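Local coordinates for protein DNA-(apurinic or apyrimidinic site) endonuclease 2 (Xenopus laevis, PDB 6WCD) that acts in DNA base excision repair as a magnesium-dependent 3'-5' exonuclease and a weak endonuclease that incises the backbone at abasic sites, at residues Thr76-Phe89 against Leu110-His124. Numbering follows the deposited sequence. Where two conformers were deposited one is given.
Sequences TTPQAAEEGLSGVF and LQSLDQEGRAVLTQH
Pro78 CB lies over one face of the His124 imidazole, 4.2 Å from the ring centroid, a CH-pi contact that closes one end of an antiparallel strand pair, 80-83 with 119-124, in the DNase I-like catalytic domain. At the ring's edge, in its plane, ND1 donates to Thr76 O (2.9 Å). NE2 is hydrogen-bonded to Thr122 OG1, and bonds at both nitrogens thus hold the ring's rotation. The poorly ordered Phe89 ring has Asp114 CB in plane at its edge, CD2 to CB 3.7 Å; Gln111 NE2 approaches obliquely, near CZ, its amide plane 86° from the ring's. Between these rings, Ala81-Thr122 and Glu83-Val120 are non-hydrogen-bonded pairs, Glu82-Leu121 a hydrogen-bonded one. Gln123 O accepts from Gln79 N while Gln123 N donates to Ala80 O, two residues opposite one: a classic bulge. Beyond the strands, the Asp114 carboxylate gathers residues 84-86, within the inferred Claspin-like CKB motif. OD1 takes Leu85 N on its syn side, nearly straight at 174°. OD2 takes Ser86 N, also syn, and a water that bridges to Glu83 O and Phe89 N. With chi1 76° tucking OG between backbone N and carbonyl carbon, Ser86 OG donates a hydrogen bond to Asp114 OD2, 2.7 Å, from above the carboxylate plane.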
ATOM      1  N   THR A  76     -15.044   8.544  -1.328  1.00 16.50           N
ATOM      2  CA  THR A  76     -14.185   7.749  -2.179  1.00 14.75           C
ATOM      3  C   THR A  76     -14.584   6.297  -2.257  1.00 16.96           C
ATOM      4  O   THR A  76     -13.750   5.466  -2.602  1.00 16.85           O
ATOM      5  CB  THR A  76     -12.725   7.815  -1.723  1.00 18.31           C
ATOM      6  OG1 THR A  76     -12.668   7.505  -0.328  1.00 19.43           O
ATOM      7  CG2 THR A  76     -12.197   9.149  -1.956  1.00 22.27           C
ATOM      8  N   THR A  77     -15.828   5.968  -1.905  1.00 15.53           N
ATOM      9  CA  THR A  77     -16.264   4.582  -1.979  1.00 13.32           C
ATOM     10  C   THR A  77     -15.881   4.020  -3.338  1.00 13.46           C
ATOM     11  O   THR A  77     -16.280   4.580  -4.359  1.00 15.16           O
ATOM     12  CB  THR A  77     -17.769   4.512  -1.772  1.00 14.97           C
ATOM     13  OG1 THR A  77     -18.106   5.103  -0.486  1.00 17.17           O
ATOM     14  CG2 THR A  77     -18.270   3.088  -1.769  1.00 18.40           C
ATOM     15  N   PRO A  78     -15.158   2.913  -3.398  1.00 13.48           N
ATOM     16  CA  PRO A  78     -14.659   2.395  -4.660  1.00 13.29           C
ATOM     17  C   PRO A  78     -15.713   1.688  -5.484  1.00 14.56           C
ATOM     18  O   PRO A  78     -16.636   1.042  -4.965  1.00 15.83           O
ATOM     19  CB  PRO A  78     -13.539   1.434  -4.237  1.00 14.60           C
ATOM     20  CG  PRO A  78     -13.915   0.998  -2.883  1.00 14.67           C
ATOM     21  CD  PRO A  78     -14.567   2.174  -2.241  1.00 15.55           C
ATOM     22  N   GLN A  79     -15.537   1.777  -6.802  1.00 16.94           N
ATOM     23  CA  GLN A  79     -16.393   1.040  -7.713  1.00 17.84           C
ATOM     24  C   GLN A  79     -16.050  -0.433  -7.744  1.00 18.47           C
ATOM     25  O   GLN A  79     -16.913  -1.260  -8.081  1.00 20.87           O
ATOM     26  CB  GLN A  79     -16.298   1.646  -9.125  1.00 21.44           C
ATOM     27  CG  GLN A  79     -17.087   2.963  -9.330  1.00 28.93           C
ATOM     28  CD  GLN A  79     -16.519   4.204  -8.652  1.00 37.57           C
ATOM     29  OE1 GLN A  79     -15.350   4.260  -8.281  1.00 32.56           O
ATOM     30  NE2 GLN A  79     -17.359   5.236  -8.522  1.00 31.00           N
ATOM     31  N   ALA A  80     -14.823  -0.796  -7.389  1.00 15.08           N
ATOM     32  CA  ALA A  80     -14.375  -2.165  -7.420  1.00 17.13           C
ATOM     33  C   ALA A  80     -13.279  -2.330  -6.381  1.00 14.37           C
ATOM     34  O   ALA A  80     -12.592  -1.385  -6.013  1.00 14.26           O
ATOM     35  CB  ALA A  80     -13.853  -2.562  -8.798  1.00 17.77           C
ATOM     36  N   ALA A  81     -13.092  -3.562  -5.929  1.00 14.55           N
ATOM     37  CA  ALA A  81     -12.063  -3.853  -4.940  1.00 14.05           C
ATOM     38  C   ALA A  81     -11.726  -5.335  -4.994  1.00 16.08           C
ATOM     39  O   ALA A  81     -12.603  -6.170  -5.225  1.00 19.21           O
ATOM     40  CB  ALA A  81     -12.499  -3.483  -3.511  1.00 17.45           C
ATOM     41  N   GLU A  82     -10.465  -5.654  -4.791  1.00 13.88           N
ATOM     42  CA  GLU A  82      -9.987  -7.022  -4.933  1.00 12.14           C
ATOM     43  C   GLU A  82      -8.794  -7.281  -4.051  1.00 12.63           C
ATOM     44  O   GLU A  82      -7.918  -6.421  -3.953  1.00 14.72           O
ATOM     45  CB  GLU A  82      -9.637  -7.265  -6.410  1.00 18.64           C
ATOM     46  CG  GLU A  82      -9.339  -8.689  -6.770  1.00 19.29           C
ATOM     47  CD  GLU A  82      -9.101  -8.912  -8.286  1.00 23.29           C
ATOM     48  OE1 GLU A  82      -9.412  -8.028  -9.095  1.00 22.73           O
ATOM     49  OE2 GLU A  82      -8.613  -9.994  -8.641  1.00 25.47           O
ATOM     50  N   GLU A  83      -8.698  -8.484  -3.460  1.00 13.88           N
ATOM     51  CA  GLU A  83      -7.559  -8.901  -2.678  1.00 14.17           C
ATOM     52  C   GLU A  83      -6.487  -9.492  -3.598  1.00 14.98           C
ATOM     53  O   GLU A  83      -6.801 -10.231  -4.547  1.00 18.19           O
ATOM     54  CB  GLU A  83      -7.983 -10.020  -1.713  1.00 20.53           C
ATOM     55  CG  GLU A  83      -8.329  -9.735  -0.345  1.00 46.90           C
ATOM     56  CD  GLU A  83      -8.370 -11.079   0.407  1.00 44.53           C
ATOM     57  OE1 GLU A  83      -7.354 -11.439   1.041  1.00 28.48           O
ATOM     58  OE2 GLU A  83      -9.387 -11.799   0.280  1.00 40.38           O
ATOM     59  N   GLY A  84      -5.228  -9.255  -3.269  1.00 14.37           N
ATOM     60  CA  GLY A  84      -4.142  -9.950  -3.896  1.00 14.81           C
ATOM     61  C   GLY A  84      -3.756  -9.298  -5.204  1.00 15.89           C
ATOM     62  O   GLY A  84      -4.407  -8.385  -5.689  1.00 18.32           O
ATOM     63  N   LEU A  85      -2.682  -9.806  -5.782  1.00 14.47           N
ATOM     64  CA  LEU A  85      -2.162  -9.338  -7.068  1.00 14.89           C
ATOM     65  C   LEU A  85      -2.434 -10.253  -8.233  1.00 15.23           C
ATOM     66  O   LEU A  85      -2.279  -9.802  -9.391  1.00 17.46           O
ATOM     67  CB  LEU A  85      -0.641  -9.141  -6.984  1.00 14.41           C
ATOM     68  CG  LEU A  85      -0.183  -8.095  -5.987  1.00 14.83           C
ATOM     69  CD1 LEU A  85       1.312  -8.151  -5.803  1.00 17.65           C
ATOM     70  CD2 LEU A  85      -0.612  -6.717  -6.377  1.00 17.02           C
ATOM     71  N   SER A  86      -2.837 -11.493  -8.003  1.00 16.80           N
ATOM     72  CA  SER A  86      -2.927 -12.474  -9.073  1.00 16.35           C
ATOM     73  C   SER A  86      -4.336 -12.889  -9.451  1.00 22.52           C
ATOM     74  O   SER A  86      -4.494 -13.549 -10.485  1.00 26.29           O
ATOM     75  CB  SER A  86      -2.169 -13.743  -8.717  1.00 19.42           C
ATOM     76  OG  SER A  86      -2.901 -14.519  -7.795  1.00 21.79           O
ATOM     77  N   GLY A  87      -5.340 -12.583  -8.655  1.00 21.31           N
ATOM     78  CA  GLY A  87      -6.683 -13.042  -9.009  1.00 23.59           C
ATOM     79  C   GLY A  87      -7.133 -14.336  -8.364  1.00 33.46           C
ATOM     80  O   GLY A  87      -8.329 -14.649  -8.417  1.00 35.08           O
ATOM     81  N   VAL A  88      -6.232 -15.097  -7.740  1.00 28.90           N
ATOM     82  CA  VAL A  88      -6.631 -16.409  -7.247  1.00 28.57           C
ATOM     83  C   VAL A  88      -7.611 -16.317  -6.075  1.00 33.61           C
ATOM     84  O   VAL A  88      -8.397 -17.245  -5.857  1.00 38.25           O
ATOM     85  CB  VAL A  88      -5.381 -17.248  -6.902  1.00 41.24           C
ATOM     86  CG1 VAL A  88      -4.528 -17.457  -8.163  1.00 36.35           C
ATOM     87  CG2 VAL A  88      -4.578 -16.590  -5.818  1.00 41.85           C
ATOM     88  N   PHE A  89      -7.608 -15.239  -5.305  1.00 43.58           N
ATOM     89  CA  PHE A  89      -8.555 -15.093  -4.203  1.00 57.73           C
ATOM     90  C   PHE A  89      -9.658 -14.097  -4.540  1.00 70.94           C
ATOM     91  O   PHE A  89     -10.134 -13.359  -3.676  1.00 74.99           O
ATOM     92  CB  PHE A  89      -7.834 -14.691  -2.918  1.00 54.50           C
ATOM     93  CG  PHE A  89      -6.891 -15.744  -2.421  1.00 59.35           C
ATOM     94  CD1 PHE A  89      -7.375 -16.921  -1.886  1.00 63.85           C
ATOM     95  CD2 PHE A  89      -5.525 -15.564  -2.501  1.00 63.83           C
ATOM     96  CE1 PHE A  89      -6.512 -17.902  -1.434  1.00 65.09           C
ATOM     97  CE2 PHE A  89      -4.658 -16.537  -2.057  1.00 65.79           C
ATOM     98  CZ  PHE A  89      -5.152 -17.710  -1.523  1.00 66.88           C
ATOM     99  N   LEU A 110       1.358 -18.532  -7.583  1.00 20.64           N
ATOM    100  CA  LEU A 110       0.476 -17.410  -7.415  1.00 18.07           C
ATOM    101  C   LEU A 110      -0.296 -17.490  -6.095  1.00 21.36           C
ATOM    102  O   LEU A 110      -0.485 -16.471  -5.412  1.00 19.25           O
ATOM    103  CB  LEU A 110      -0.502 -17.306  -8.582  1.00 24.23           C
ATOM    104  CG  LEU A 110       0.165 -16.985  -9.928  1.00 19.65           C
ATOM    105  CD1 LEU A 110      -0.922 -16.975 -11.004  1.00 25.24           C
ATOM    106  CD2 LEU A 110       0.927 -15.655  -9.930  1.00 21.39           C
ATOM    107  N   GLN A 111      -0.750 -18.690  -5.726  1.00 22.06           N
ATOM    108  CA  GLN A 111      -1.471 -18.795  -4.466  1.00 26.89           C
ATOM    109  C   GLN A 111      -0.559 -18.422  -3.312  1.00 22.22           C
ATOM    110  O   GLN A 111      -0.948 -17.694  -2.397  1.00 21.11           O
ATOM    111  CB  GLN A 111      -2.023 -20.217  -4.273  1.00 29.70           C
ATOM    112  CG  GLN A 111      -2.857 -20.362  -3.012  1.00 60.94           C
ATOM    113  CD  GLN A 111      -4.020 -21.323  -3.184  1.00 88.50           C
ATOM    114  OE1 GLN A 111      -4.143 -21.996  -4.212  1.00 87.75           O
ATOM    115  NE2 GLN A 111      -4.885 -21.388  -2.176  1.00 99.94           N
ATOM    116  N   SER A 112       0.672 -18.899  -3.366  1.00 21.46           N
ATOM    117  CA  SER A 112       1.612 -18.604  -2.286  0.61 18.92           C
ATOM    118  C   SER A 112       1.905 -17.135  -2.173  1.00 18.27           C
ATOM    119  O   SER A 112       2.032 -16.611  -1.061  1.00 17.44           O
ATOM    120  CB  SER A 112       2.913 -19.334  -2.502  0.61 21.60           C
ATOM    121  OG  SER A 112       2.711 -20.714  -2.382  0.61 28.85           O
ATOM    122  N   LEU A 113       2.030 -16.443  -3.317  1.00 17.00           N
ATOM    123  CA  LEU A 113       2.332 -15.022  -3.306  1.00 17.04           C
ATOM    124  C   LEU A 113       1.164 -14.202  -2.824  1.00 18.09           C
ATOM    125  O   LEU A 113       1.363 -13.072  -2.370  1.00 18.93           O
ATOM    126  CB  LEU A 113       2.774 -14.588  -4.712  1.00 16.77           C
ATOM    127  CG  LEU A 113       4.113 -15.082  -5.171  1.00 18.63           C
ATOM    128  CD1 LEU A 113       4.330 -14.965  -6.655  1.00 17.33           C
ATOM    129  CD2 LEU A 113       5.219 -14.331  -4.373  1.00 21.58           C
ATOM    130  N   ASP A 114      -0.079 -14.704  -2.950  1.00 15.78           N
ATOM    131  CA  ASP A 114      -1.260 -13.962  -2.574  1.00 17.92           C
ATOM    132  C   ASP A 114      -1.894 -14.367  -1.243  1.00 17.51           C
ATOM    133  O   ASP A 114      -2.757 -13.637  -0.746  1.00 24.04           O
ATOM    134  CB  ASP A 114      -2.325 -14.077  -3.680  1.00 19.77           C
ATOM    135  CG  ASP A 114      -2.273 -12.927  -4.631  1.00 21.71           C
ATOM    136  OD1 ASP A 114      -1.484 -11.970  -4.421  1.00 23.49           O
ATOM    137  OD2 ASP A 114      -3.080 -12.977  -5.595  1.00 20.85           O
ATOM    138  N   GLN A 115      -1.393 -15.409  -0.580  1.00 14.05           N
ATOM    139  CA  GLN A 115      -2.071 -15.906   0.609  1.00 16.59           C
ATOM    140  C   GLN A 115      -1.588 -15.285   1.913  1.00 15.64           C
ATOM    141  O   GLN A 115      -1.988 -15.759   2.981  1.00 16.58           O
ATOM    142  CB  GLN A 115      -1.924 -17.430   0.697  1.00 16.50           C
ATOM    143  CG  GLN A 115      -0.536 -17.876   0.988  1.00 14.83           C
ATOM    144  CD  GLN A 115      -0.387 -19.388   1.071  1.00 22.87           C
ATOM    145  OE1 GLN A 115      -1.343 -20.147   0.861  1.00 26.48           O
ATOM    146  NE2 GLN A 115       0.830 -19.840   1.348  1.00 21.70           N
ATOM    147  N   GLU A 116      -0.706 -14.305   1.886  1.00 13.56           N
ATOM    148  CA  GLU A 116      -0.168 -13.743   3.114  1.00 14.14           C
ATOM    149  C   GLU A 116      -0.734 -12.359   3.441  1.00 11.75           C
ATOM    150  O   GLU A 116      -0.211 -11.664   4.312  1.00 15.48           O
ATOM    151  CB  GLU A 116       1.365 -13.667   3.045  1.00 14.39           C
ATOM    152  CG  GLU A 116       2.007 -15.029   2.960  1.00 14.61           C
ATOM    153  CD  GLU A 116       3.537 -15.037   3.076  1.00 15.51           C
ATOM    154  OE1 GLU A 116       4.192 -13.965   3.296  1.00 14.98           O
ATOM    155  OE2 GLU A 116       4.107 -16.167   2.913  1.00 16.74           O
ATOM    156  N   GLY A 117      -1.821 -11.980   2.803  1.00 12.36           N
ATOM    157  CA  GLY A 117      -2.460 -10.712   3.149  1.00 12.10           C
ATOM    158  C   GLY A 117      -1.621  -9.496   2.830  1.00 14.63           C
ATOM    159  O   GLY A 117      -1.540  -8.566   3.637  1.00 17.02           O
ATOM    160  N   ARG A 118      -0.956  -9.499   1.684  1.00 11.50           N
ATOM    161  CA  ARG A 118      -0.003  -8.448   1.371  1.00 10.63           C
ATOM    162  C   ARG A 118      -0.434  -7.438   0.328  1.00 11.22           C
ATOM    163  O   ARG A 118       0.326  -6.521   0.015  1.00 11.73           O
ATOM    164  CB  ARG A 118       1.301  -9.099   0.888  1.00 11.08           C
ATOM    165  CG  ARG A 118       1.988  -9.904   1.984  1.00 12.91           C
ATOM    166  CD  ARG A 118       3.340 -10.474   1.524  1.00 14.76           C
ATOM    167  NE  ARG A 118       3.937 -11.178   2.636  1.00 13.15           N
ATOM    168  CZ  ARG A 118       4.512 -10.615   3.681  1.00 14.83           C
ATOM    169  NH1 ARG A 118       4.926 -11.342   4.693  1.00 17.63           N
ATOM    170  NH2 ARG A 118       4.723  -9.315   3.687  1.00 13.87           N
ATOM    171  N   ALA A 119      -1.607  -7.569  -0.252  1.00 10.34           N
ATOM    172  CA  ALA A 119      -2.057  -6.604  -1.247  1.00 10.39           C
ATOM    173  C   ALA A 119      -3.573  -6.483  -1.269  1.00 10.78           C
ATOM    174  O   ALA A 119      -4.292  -7.492  -1.193  1.00 12.04           O
ATOM    175  CB  ALA A 119      -1.587  -6.988  -2.638  1.00 12.53           C
ATOM    176  N   VAL A 120      -4.065  -5.274  -1.390  1.00 10.44           N
ATOM    177  CA  VAL A 120      -5.477  -5.021  -1.626  1.00 10.28           C
ATOM    178  C   VAL A 120      -5.552  -3.882  -2.638  1.00 11.84           C
ATOM    179  O   VAL A 120      -4.753  -2.932  -2.598  1.00 12.20           O
ATOM    180  CB  VAL A 120      -6.254  -4.760  -0.314  1.00 12.92           C
ATOM    181  CG1 VAL A 120      -5.847  -3.522   0.338  1.00 13.88           C
ATOM    182  CG2 VAL A 120      -7.776  -4.795  -0.563  1.00 16.48           C
ATOM    183  N   LEU A 121      -6.447  -4.037  -3.579  1.00 10.88           N
ATOM    184  CA  LEU A 121      -6.656  -3.078  -4.671  1.00 10.86           C
ATOM    185  C   LEU A 121      -8.041  -2.478  -4.572  1.00 13.40           C
ATOM    186  O   LEU A 121      -9.035  -3.197  -4.400  1.00 13.70           O
ATOM    187  CB  LEU A 121      -6.520  -3.719  -6.051  1.00 12.83           C
ATOM    188  CG  LEU A 121      -5.080  -4.082  -6.426  1.00 17.87           C
ATOM    189  CD1 LEU A 121      -4.519  -5.203  -5.623  1.00 23.27           C
ATOM    190  CD2 LEU A 121      -5.025  -4.383  -7.930  1.00 21.62           C
ATOM    191  N   THR A 122      -8.115  -1.141  -4.698  1.00 12.99           N
ATOM    192  CA  THR A 122      -9.406  -0.451  -4.752  1.00 11.49           C
ATOM    193  C   THR A 122      -9.394   0.444  -5.986  1.00 13.23           C
ATOM    194  O   THR A 122      -8.350   0.988  -6.349  1.00 14.08           O
ATOM    195  CB  THR A 122      -9.699   0.345  -3.467  1.00 11.62           C
ATOM    196  OG1 THR A 122      -8.658   1.257  -3.156  1.00 14.30           O
ATOM    197  CG2 THR A 122      -9.925  -0.541  -2.227  1.00 13.52           C
ATOM    198  N   GLN A 123     -10.535   0.536  -6.659  1.00 12.57           N
ATOM    199  CA  GLN A 123     -10.618   1.314  -7.883  1.00 13.84           C
ATOM    200  C   GLN A 123     -11.667   2.389  -7.704  1.00 14.02           C
ATOM    201  O   GLN A 123     -12.792   2.103  -7.306  1.00 15.37           O
ATOM    202  CB  GLN A 123     -10.933   0.385  -9.052  1.00 17.52           C
ATOM    203  CG  GLN A 123     -10.844   0.992 -10.392  1.00 27.54           C
ATOM    204  CD  GLN A 123     -10.890  -0.095 -11.450  1.00 35.69           C
ATOM    205  OE1 GLN A 123     -11.973  -0.530 -11.844  1.00 39.01           O
ATOM    206  NE2 GLN A 123      -9.724  -0.564 -11.881  1.00 20.72           N
ATOM    207  N   HIS A 124     -11.280   3.628  -8.033  1.00 14.61           N
ATOM    208  CA  HIS A 124     -12.018   4.838  -7.716  1.00 15.84           C
ATOM    209  C   HIS A 124     -12.204   5.633  -8.999  1.00 18.18           C
ATOM    210  O   HIS A 124     -11.240   5.873  -9.729  1.00 22.54           O
ATOM    211  CB  HIS A 124     -11.222   5.682  -6.707  1.00 15.25           C
ATOM    212  CG  HIS A 124     -10.797   4.922  -5.485  1.00 14.61           C
ATOM    213  ND1 HIS A 124     -11.522   4.912  -4.319  1.00 15.57           N
ATOM    214  CD2 HIS A 124      -9.747   4.088  -5.282  1.00 13.80           C
ATOM    215  CE1 HIS A 124     -10.932   4.100  -3.450  1.00 14.16           C
ATOM    216  NE2 HIS A 124      -9.855   3.598  -3.999  1.00 14.89           N
TER
HETATM  217  O   HOH W   1     -14.398   6.385  -5.585  1.00 24.46           O
HETATM  218  O   HOH W   2      -5.824 -12.841  -5.511  1.00 33.08           O